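Local coordinates for protein probable glutathione S-transferase 5 (Caenorhabditis elegans, PDB 1ZL9) that conjugates reduced glutathione to a wide range of hydrophobic electrophiles and may help detoxify reactive oxygen species formed during bacterial infection, at residues Arg105-Phe108 with Tyr109-Gly113; Gln89-Ser92 with Leu93-Tyr97; Ile162-His165 with Ser166-Leu169; Pro180-Lys183 with Ala184-Glu187. One frame throughout, in Å; residues are numbered along the deposited sequence.

All four contacts are short runs of about two helical turns in the all-helical C-terminal domain of this sigma-class glutathione transferase. Along the chain contact 2 comes first, then contacts 1, 3 and 4. Contacts 2 and 1 share helix 84-112, their centres about 23 Å apart: the former is buried against the second subunit, the latter closes the helix at the surface. Contact 3, on helix 157-171, touches the other three: F108 CZ lies 3.7 Å from H165 NE2, Y97 packs on I162 and H165, and A163 and S166 meet A186. Contact 4, on helix 180-191, has its centre about 9 Å from that of contact 3. Bound glutathione lies near contacts 1 and 2, whereas contact 4 is remote from it.

Contact 1 of 4, residues Arg105-Phe108 with Tyr109-Gly113; sequences RPYF and YAVMG
The carbonyl oxygen of Y107 takes two backbone N-H groups: a straight bond from V111 N at 3.1 Å (N-H...O 169°) and a weak, strongly bent one from A110 N. A110 N also reaches P106 O at 3.2 Å, from above that carbonyl's plane, so its single proton is divided between two acceptors. Ordinary helical bonds from Y109 N to R105 O and from M112 N to F108 O flank this pair. On one side of the helix V111 CG2 sits over a face of the Y107 ring, 3.9 Å from its centroid and displaced toward the rim, a CH-pi contact between residues four apart. The ring's CG is anti to the backbone N (chi1 178°), which swings it along the helix to meet the valine; F127 of helix 119-145 stacks on this ring as well. Elsewhere R105 and Y109 run side by side. The arginine methylenes do the touching, with R105 CG 3.5 Å from Y109 CD1, while guanidinium and ring planes stand 73° apart. The M112 chain bends at its last torsion, which turns M112 CE back over the preceding turn, 3.6 Å from F108 O, with F108 CB farther off. The Y109 side chain lies about 6 Å from bound glutathione. G113, with positive phi and G113 N bonded to A110 O, ends helix 84-112 in a Schellman motif.

Contact 2 of 4, residues Gln89-Ser92 with Leu93-Tyr97; sequences QVNS and LADQY
Different first torsions turn N91 and D95, one helical turn apart, toward each other: CG of N91 is anti to the backbone N (chi1 -166°), CG of D95 anti to its carbonyl carbon (chi1 -79°). The two flat groups meet nearly at right angles, amide and carboxylate planes 86° apart. The aspartate folds back over the preceding turn, D95 CG 3.5 Å from N91 O, the carbonyl that also accepts D95 N at 3.0 Å. OD2 of D95 forms a salt bridge with K98 of the second subunit, which probably favours the charged carboxylate in these buried surroundings. The other backbone bonds are regular: L93 N to Q89 O, A94 N to V90 O, and Q96 N to S92 O, with L93 N to Q89 O the shortest at 2.9 Å. A94 CB rests 3.3 Å from V90 O. S92 OG and Q89 NE2 turn to the partner subunit, where they bond to the backbone oxygens of its A64 and K62, so the serine hydroxyl and the glutamine NE2 find partners outside their own chain. L93 packs on L150 and V90 on V151 of the same chain, and A94 meets W157 and I158 of helix 157-171. With the Q96 side chain about 5 Å from a bound glutathione, this stretch of helix belongs to the dimer interface of the glutathione transferase fold, beside the glutathione site.

Contact 3 of 4, residues Ile162-His165 with Ser166-Leu169; sequences IAQH and SADL
Four backbone hydrogen bonds of the alpha-helix join I162-H165 to S166-L169. S166 N to I162 O at 2.9 Å is almost straight (N-H...O 174°), and A167, D168 and L169 N follow on A163, Q164 and H165 O at 2.9 to 3.0 Å. Beside these bonds A167 CB touches A163 O at 3.3 Å. Among the polar side chains, S166 OG turns back beside its own N (chi1 -62°); S166 OG lies 3.2 Å from I162 O and is hydrogen-bonded to Y135 OH. D168 leans over the preceding turn, D168 CG 3.2 Å from Q164 O, with the planes of the Q164 amide and the carboxylate 51° apart. OD2 of D168 forms a salt bridge with R12 NE, which probably keeps the carboxylate charged. Ring packing is the part of H165, whose imidazole meets the ring of Y100 with the two planes inclined to each other; its modelled approach to L169 is too close to trust. The segment lies between helices 119-145 and 180-191 in the helical domain: I162, H165 and L169 pack on F134, Y135 and F131 of helix 119-145, and A163, S166 and A167 on I189, A186 and Q190 of helix 180-191. The salt bridge from D168 reaches R12, just beyond strand 4-9 of the thioredoxin-like domain.

Contact 4 of 4, residues Pro180-Lys183 with Ala184-Glu187; sequences PELK and AHAE
From P180 to E187 the backbone is one alpha-helical run, with A184 N bonded to P180 O, H185 N to E181 O, A186 N to L182 O and E187 N to K183 O. The first of these, A184 N to P180 O, is 3.0 Å and fairly straight (N-H...O 166°); A186 N instead approaches L182 O at 2.9 Å from above the carbonyl plane. Helix 180-191 starts at P180, whose ring nitrogen carries no proton and so suits the first turn. It belongs to the helical C-terminal domain of the glutathione transferase fold, packed on helices 119-145 and 157-171 and remote from the glutathione site.

On the outer face K183 and E187, four residues apart, form a long salt bridge, K183 NZ to E187 OE1 3.6 Å. The lysine runs out extended through its first three torsions, which carry K183 CE to 3.2 Å from E187 OE1; the bend at the last torsion (chi4 94°) then sets NZ at its longer distance. E187 has CG beside its backbone N (chi1 -65°), which lays the chain against the turn before it, with E187 CG 3.2 Å from K183 O.

The inner face is mostly packed side chains. L182 sends CD1 toward H185, L182 CD1 lying 4.2 Å from H185 CB and oblique to the ring, and packs on Y135, L138 and V139 of helix 119-145. H185 is buried against A163 of helix 157-171; its NE2 makes a weak hydrogen bond to D159 O and its ND1 another to G148 O.

Contact 1 of 4, residues Arg105-Phe108 with Tyr109-Gly113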
loop_
_atom_site.group_PDB
_atom_site.type_symbol
_atom_site.label_atom_id
_atom_site.label_comp_id
_atom_site.label_asym_id
_atom_site.label_seq_id
_atom_site.Cartn_x
_atom_site.Cartn_y
_atom_site.Cartn_z
ATOM N N ARG A 105 15.290 1.622 -0.214
ATOM C CA ARG A 105 15.391 2.277 1.072
ATOM C C ARG A 105 16.837 2.315 1.690
ATOM O O ARG A 105 17.179 3.312 2.307
ATOM C CB ARG A 105 14.419 1.667 2.111
ATOM C CG ARG A 105 14.369 2.521 3.360
ATOM C CD ARG A 105 13.175 2.296 4.284
ATOM N NE ARG A 105 11.936 2.764 3.650
ATOM C CZ ARG A 105 10.953 1.954 3.254
ATOM N NH1 ARG A 105 11.044 0.639 3.445
ATOM N NH2 ARG A 105 9.886 2.461 2.648
ATOM N N PRO A 106 17.619 1.221 1.657
ATOM C CA PRO A 106 18.992 1.223 2.228
ATOM C C PRO A 106 19.869 2.375 1.664
ATOM O O PRO A 106 20.597 3.007 2.422
ATOM C CB PRO A 106 19.527 -0.153 1.854
ATOM C CG PRO A 106 18.292 -0.999 1.842
ATOM C CD PRO A 106 17.254 -0.126 1.200
ATOM N N TYR A 107 19.767 2.615 0.367
ATOM C CA TYR A 107 20.432 3.727 -0.312
ATOM C C TYR A 107 19.875 5.067 0.105
ATOM O O TYR A 107 20.627 5.929 0.495
ATOM C CB TYR A 107 20.347 3.575 -1.823
ATOM C CG TYR A 107 20.951 4.695 -2.558
ATOM C CD1 TYR A 107 22.327 4.962 -2.498
ATOM C CD2 TYR A 107 20.163 5.527 -3.320
ATOM C CE1 TYR A 107 22.862 6.026 -3.192
ATOM C CE2 TYR A 107 20.685 6.578 -3.987
ATOM C CZ TYR A 107 22.051 6.824 -3.918
ATOM O OH TYR A 107 22.556 7.849 -4.662
ATOM N N PHE A 108 18.561 5.226 0.092
ATOM C CA PHE A 108 17.960 6.518 0.441
ATOM C C PHE A 108 18.326 6.910 1.883
ATOM O O PHE A 108 18.720 8.059 2.169
ATOM C CB PHE A 108 16.457 6.414 0.309
ATOM C CG PHE A 108 15.959 6.326 -1.149
ATOM C CD1 PHE A 108 14.650 5.954 -1.404
ATOM C CD2 PHE A 108 16.778 6.670 -2.220
ATOM C CE1 PHE A 108 14.169 5.888 -2.730
ATOM C CE2 PHE A 108 16.279 6.596 -3.605
ATOM C CZ PHE A 108 14.995 6.196 -3.818
ATOM N N TYR A 109 18.223 5.928 2.770
ATOM C CA TYR A 109 18.582 6.116 4.168
ATOM C C TYR A 109 20.032 6.481 4.404
ATOM O O TYR A 109 20.342 7.259 5.331
ATOM C CB TYR A 109 18.274 4.855 4.928
ATOM C CG TYR A 109 16.948 4.911 5.550
ATOM C CD1 TYR A 109 15.846 5.328 4.848
ATOM C CD2 TYR A 109 16.779 4.495 6.867
ATOM C CE1 TYR A 109 14.587 5.372 5.438
ATOM C CE2 TYR A 109 15.531 4.534 7.469
ATOM C CZ TYR A 109 14.455 4.986 6.755
ATOM O OH TYR A 109 13.235 5.017 7.371
ATOM N N ALA A 110 20.922 5.920 3.597
ATOM C CA ALA A 110 22.333 6.241 3.739
ATOM C C ALA A 110 22.614 7.673 3.295
ATOM O O ALA A 110 23.370 8.389 3.938
ATOM C CB ALA A 110 23.214 5.255 2.982
ATOM N N VAL A 111 22.027 8.082 2.188
ATOM C CA VAL A 111 22.186 9.446 1.693
ATOM C C VAL A 111 21.606 10.482 2.696
ATOM O O VAL A 111 22.173 11.568 2.935
ATOM C CB VAL A 111 21.507 9.581 0.300
ATOM C CG1 VAL A 111 21.497 11.025 -0.114
ATOM C CG2 VAL A 111 22.264 8.715 -0.764
ATOM N N MET A 112 20.457 10.155 3.266
ATOM C CA MET A 112 19.843 11.022 4.247
ATOM C C MET A 112 20.538 11.036 5.605
ATOM O O MET A 112 20.203 11.912 6.419
ATOM C CB MET A 112 18.370 10.657 4.442
ATOM C CG MET A 112 17.562 10.847 3.173
ATOM S SD MET A 112 15.771 10.677 3.418
ATOM C CE MET A 112 15.600 9.057 3.618
ATOM N N GLY A 113 21.480 10.108 5.846
ATOM C CA GLY A 113 22.212 9.976 7.094
ATOM C C GLY A 113 21.519 9.122 8.151
ATOM O O GLY A 113 21.915 9.105 9.308
#

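Contact 2 of 4, residues Gln89-Ser92 with Leu93-Tyr97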
loop_
_atom_site.group_PDB
_atom_site.type_symbol
_atom_site.label_atom_id
_atom_site.label_comp_id
_atom_site.label_asym_id
_atom_site.label_seq_id
_atom_site.Cartn_x
_atom_site.Cartn_y
_atom_site.Cartn_z
ATOM N N GLN A 89 -5.940 0.892 -11.324
ATOM C CA GLN A 89 -4.627 0.956 -11.971
ATOM C C GLN A 89 -3.682 1.984 -11.288
ATOM O O GLN A 89 -2.484 1.737 -11.080
ATOM C CB GLN A 89 -4.794 1.295 -13.439
ATOM C CG GLN A 89 -5.337 0.173 -14.326
ATOM C CD GLN A 89 -4.592 -1.163 -14.271
ATOM O OE1 GLN A 89 -3.400 -1.244 -13.901
ATOM N NE2 GLN A 89 -5.312 -2.237 -14.625
ATOM N N VAL A 90 -4.208 3.165 -10.979
ATOM C CA VAL A 90 -3.469 4.097 -10.150
ATOM C C VAL A 90 -2.998 3.389 -8.852
ATOM O O VAL A 90 -1.869 3.530 -8.475
ATOM C CB VAL A 90 -4.285 5.392 -9.793
ATOM C CG1 VAL A 90 -3.517 6.249 -8.811
ATOM C CG2 VAL A 90 -4.536 6.215 -10.944
ATOM N N ASN A 91 -3.889 2.652 -8.180
ATOM C CA ASN A 91 -3.581 1.914 -6.992
ATOM C C ASN A 91 -2.464 0.879 -7.261
ATOM O O ASN A 91 -1.556 0.723 -6.464
ATOM C CB ASN A 91 -4.844 1.252 -6.463
ATOM C CG ASN A 91 -4.717 0.716 -5.036
ATOM O OD1 ASN A 91 -3.650 0.663 -4.430
ATOM N ND2 ASN A 91 -5.860 0.415 -4.466
ATOM N N SER A 92 -2.539 0.176 -8.398
ATOM C CA SER A 92 -1.594 -0.867 -8.707
ATOM C C SER A 92 -0.177 -0.221 -8.861
ATOM O O SER A 92 0.794 -0.670 -8.319
ATOM C CB SER A 92 -2.065 -1.551 -10.002
ATOM O OG SER A 92 -1.194 -2.600 -10.361
ATOM N N LEU A 93 -0.089 0.856 -9.606
ATOM C CA LEU A 93 1.231 1.494 -9.826
ATOM C C LEU A 93 1.784 2.100 -8.560
ATOM O O LEU A 93 2.999 2.118 -8.343
ATOM C CB LEU A 93 1.084 2.609 -10.838
ATOM C CG LEU A 93 2.166 2.862 -11.889
ATOM C CD1 LEU A 93 2.182 4.304 -12.449
ATOM C CD2 LEU A 93 3.508 2.222 -11.751
ATOM N N ALA A 94 0.903 2.651 -7.737
ATOM C CA ALA A 94 1.316 3.334 -6.504
ATOM C C ALA A 94 1.861 2.256 -5.547
ATOM O O ALA A 94 2.846 2.462 -4.836
ATOM C CB ALA A 94 0.124 4.082 -5.872
ATOM N N ASP A 95 1.249 1.091 -5.546
ATOM C CA ASP A 95 1.747 -0.024 -4.740
ATOM C C ASP A 95 3.049 -0.588 -5.272
ATOM O O ASP A 95 3.906 -1.015 -4.484
ATOM C CB ASP A 95 0.695 -1.118 -4.629
ATOM C CG ASP A 95 -0.375 -0.769 -3.574
ATOM O OD1 ASP A 95 -0.403 0.408 -3.095
ATOM O OD2 ASP A 95 -1.185 -1.626 -3.142
ATOM N N GLN A 96 3.229 -0.617 -6.596
ATOM C CA GLN A 96 4.527 -1.027 -7.120
ATOM C C GLN A 96 5.593 0.018 -6.738
ATOM O O GLN A 96 6.732 -0.287 -6.546
ATOM C CB GLN A 96 4.486 -1.207 -8.651
ATOM C CG GLN A 96 5.724 -1.833 -9.246
ATOM C CD GLN A 96 6.007 -3.214 -8.806
ATOM O OE1 GLN A 96 7.182 -3.636 -8.815
ATOM N NE2 GLN A 96 5.000 -3.950 -8.462
ATOM N N TYR A 97 5.209 1.287 -6.715
ATOM C CA TYR A 97 6.063 2.365 -6.244
ATOM C C TYR A 97 6.502 2.186 -4.768
ATOM O O TYR A 97 7.651 2.423 -4.401
ATOM C CB TYR A 97 5.316 3.701 -6.444
ATOM C CG TYR A 97 6.069 4.901 -5.942
ATOM C CD1 TYR A 97 7.375 5.138 -6.344
ATOM C CD2 TYR A 97 5.450 5.872 -5.176
ATOM C CE1 TYR A 97 8.080 6.213 -5.895
ATOM C CE2 TYR A 97 6.184 7.057 -4.746
ATOM C CZ TYR A 97 7.509 7.182 -5.138
ATOM O OH TYR A 97 8.317 8.273 -4.774
#

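Contact 3 of 4, residues Ile162-His165 with Ser166-Leu169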
loop_
_atom_site.group_PDB
_atom_site.type_symbol
_atom_site.label_atom_id
_atom_site.label_comp_id
_atom_site.label_asym_id
_atom_site.label_seq_id
_atom_site.Cartn_x
_atom_site.Cartn_y
_atom_site.Cartn_z
ATOM N N ILE A 162 5.200 10.552 -8.874
ATOM C CA ILE A 162 6.307 10.072 -9.677
ATOM C C ILE A 162 7.100 11.251 -10.250
ATOM O O ILE A 162 8.312 11.236 -10.291
ATOM C CB ILE A 162 5.768 9.136 -10.810
ATOM C CG1 ILE A 162 5.200 7.799 -10.228
ATOM C CG2 ILE A 162 6.804 8.875 -11.827
ATOM C CD1 ILE A 162 6.160 7.008 -9.367
ATOM N N ALA A 163 6.413 12.270 -10.757
ATOM C CA ALA A 163 7.110 13.462 -11.222
ATOM C C ALA A 163 7.963 14.110 -10.169
ATOM O O ALA A 163 9.072 14.537 -10.449
ATOM C CB ALA A 163 6.157 14.513 -11.785
ATOM N N GLN A 164 7.502 14.120 -8.932
ATOM C CA GLN A 164 8.287 14.748 -7.867
ATOM C C GLN A 164 9.546 13.888 -7.525
ATOM O O GLN A 164 10.639 14.406 -7.300
ATOM C CB GLN A 164 7.417 14.904 -6.618
ATOM C CG GLN A 164 8.157 15.664 -5.488
ATOM C CD GLN A 164 8.745 17.003 -5.908
ATOM O OE1 GLN A 164 9.992 17.192 -5.962
ATOM N NE2 GLN A 164 7.882 17.922 -6.242
ATOM N N HIS A 165 9.384 12.585 -7.561
ATOM C CA HIS A 165 10.538 11.648 -7.345
ATOM C C HIS A 165 11.580 11.819 -8.471
ATOM O O HIS A 165 12.760 12.035 -8.231
ATOM C CB HIS A 165 10.055 10.188 -7.237
ATOM C CG HIS A 165 11.164 9.210 -6.933
ATOM N ND1 HIS A 165 12.371 9.253 -7.564
ATOM C CD2 HIS A 165 11.276 8.210 -6.040
ATOM C CE1 HIS A 165 13.154 8.284 -7.121
ATOM N NE2 HIS A 165 12.523 7.645 -6.198
ATOM N N SER A 166 11.106 11.817 -9.722
ATOM C CA SER A 166 11.952 12.040 -10.859
ATOM C C SER A 166 12.685 13.391 -10.816
ATOM O O SER A 166 13.840 13.422 -11.127
ATOM C CB SER A 166 11.194 11.913 -12.167
ATOM O OG SER A 166 10.656 10.623 -12.352
ATOM N N ALA A 167 11.974 14.478 -10.510
ATOM C CA ALA A 167 12.528 15.820 -10.441
ATOM C C ALA A 167 13.615 15.861 -9.357
ATOM O O ALA A 167 14.728 16.376 -9.607
ATOM C CB ALA A 167 11.431 16.869 -10.192
ATOM N N ASP A 168 13.338 15.232 -8.217
ATOM C CA ASP A 168 14.369 15.151 -7.168
ATOM C C ASP A 168 15.633 14.392 -7.609
ATOM O O ASP A 168 16.757 14.857 -7.408
ATOM C CB ASP A 168 13.771 14.544 -5.915
ATOM C CG ASP A 168 12.831 15.505 -5.195
ATOM O OD1 ASP A 168 12.700 16.657 -5.655
ATOM O OD2 ASP A 168 12.180 15.237 -4.175
ATOM N N LEU A 169 15.478 13.235 -8.241
ATOM C CA LEU A 169 16.614 12.412 -8.651
ATOM C C LEU A 169 17.393 13.181 -9.685
ATOM O O LEU A 169 18.625 13.243 -9.579
ATOM C CB LEU A 169 16.136 11.117 -9.290
ATOM C CG LEU A 169 15.590 10.079 -8.350
ATOM C CD1 LEU A 169 15.201 8.876 -9.158
ATOM C CD2 LEU A 169 16.564 9.731 -7.191
#

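Contact 4 of 4, residues Pro180-Lys183 with Ala184-Glu187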
loop_
_atom_site.group_PDB
_atom_site.type_symbol
_atom_site.label_atom_id
_atom_site.label_comp_id
_atom_site.label_asym_id
_atom_site.label_seq_id
_atom_site.Cartn_x
_atom_site.Cartn_y
_atom_site.Cartn_z
ATOM N N PRO A 180 14.264 8.725 -20.899
ATOM C CA PRO A 180 13.943 10.092 -21.332
ATOM C C PRO A 180 12.444 10.383 -21.188
ATOM O O PRO A 180 12.069 11.524 -20.951
ATOM C CB PRO A 180 14.406 10.125 -22.811
ATOM C CG PRO A 180 14.541 8.684 -23.223
ATOM C CD PRO A 180 14.860 7.886 -21.973
ATOM N N GLU A 181 11.619 9.348 -21.297
ATOM C CA GLU A 181 10.208 9.452 -21.141
ATOM C C GLU A 181 9.808 10.006 -19.759
ATOM O O GLU A 181 8.827 10.740 -19.662
ATOM C CB GLU A 181 9.562 8.070 -21.341
ATOM C CG GLU A 181 9.861 7.432 -22.736
ATOM C CD GLU A 181 11.090 6.492 -22.713
ATOM O OE1 GLU A 181 11.939 6.572 -21.798
ATOM O OE2 GLU A 181 11.212 5.652 -23.621
ATOM N N LEU A 182 10.533 9.616 -18.712
ATOM C CA LEU A 182 10.176 10.012 -17.333
ATOM C C LEU A 182 10.714 11.380 -16.990
ATOM O O LEU A 182 10.126 12.092 -16.164
ATOM C CB LEU A 182 10.623 8.970 -16.299
ATOM C CG LEU A 182 9.659 7.846 -16.056
ATOM C CD1 LEU A 182 8.299 8.417 -15.577
ATOM C CD2 LEU A 182 9.488 6.917 -17.287
ATOM N N LYS A 183 11.783 11.806 -17.679
ATOM C CA LYS A 183 12.201 13.182 -17.599
ATOM C C LYS A 183 11.201 14.080 -18.287
ATOM O O LYS A 183 10.920 15.124 -17.750
ATOM C CB LYS A 183 13.609 13.381 -18.173
ATOM C CG LYS A 183 14.011 14.831 -18.336
ATOM C CD LYS A 183 15.395 14.951 -18.927
ATOM C CE LYS A 183 15.769 16.447 -19.263
ATOM N NZ LYS A 183 16.517 16.981 -18.080
ATOM N N ALA A 184 10.672 13.687 -19.468
ATOM C CA ALA A 184 9.609 14.445 -20.098
ATOM C C ALA A 184 8.355 14.478 -19.201
ATOM O O ALA A 184 7.704 15.540 -19.057
ATOM C CB ALA A 184 9.258 13.917 -21.477
ATOM N N HIS A 185 8.002 13.340 -18.612
ATOM C CA HIS A 185 6.821 13.301 -17.712
ATOM C C HIS A 185 6.971 14.247 -16.556
ATOM O O HIS A 185 6.029 15.028 -16.283
ATOM C CB HIS A 185 6.546 11.893 -17.259
ATOM C CG HIS A 185 5.604 11.768 -16.105
ATOM N ND1 HIS A 185 4.267 11.473 -16.254
ATOM C CD2 HIS A 185 5.837 11.812 -14.774
ATOM C CE1 HIS A 185 3.702 11.405 -15.053
ATOM N NE2 HIS A 185 4.639 11.603 -14.139
ATOM N N ALA A 186 8.155 14.274 -15.938
ATOM C CA ALA A 186 8.409 15.168 -14.807
ATOM C C ALA A 186 8.261 16.632 -15.221
ATOM O O ALA A 186 7.658 17.418 -14.520
ATOM C CB ALA A 186 9.785 14.967 -14.229
ATOM N N GLU A 187 8.853 16.978 -16.350
ATOM C CA GLU A 187 8.756 18.342 -16.859
ATOM C C GLU A 187 7.332 18.742 -17.141
ATOM O O GLU A 187 6.953 19.893 -16.836
ATOM C CB GLU A 187 9.630 18.531 -18.115
ATOM C CG GLU A 187 11.092 18.351 -17.729
ATOM C CD GLU A 187 12.024 18.164 -18.950
ATOM O OE1 GLU A 187 13.254 18.306 -18.768
ATOM O OE2 GLU A 187 11.535 17.864 -20.062
#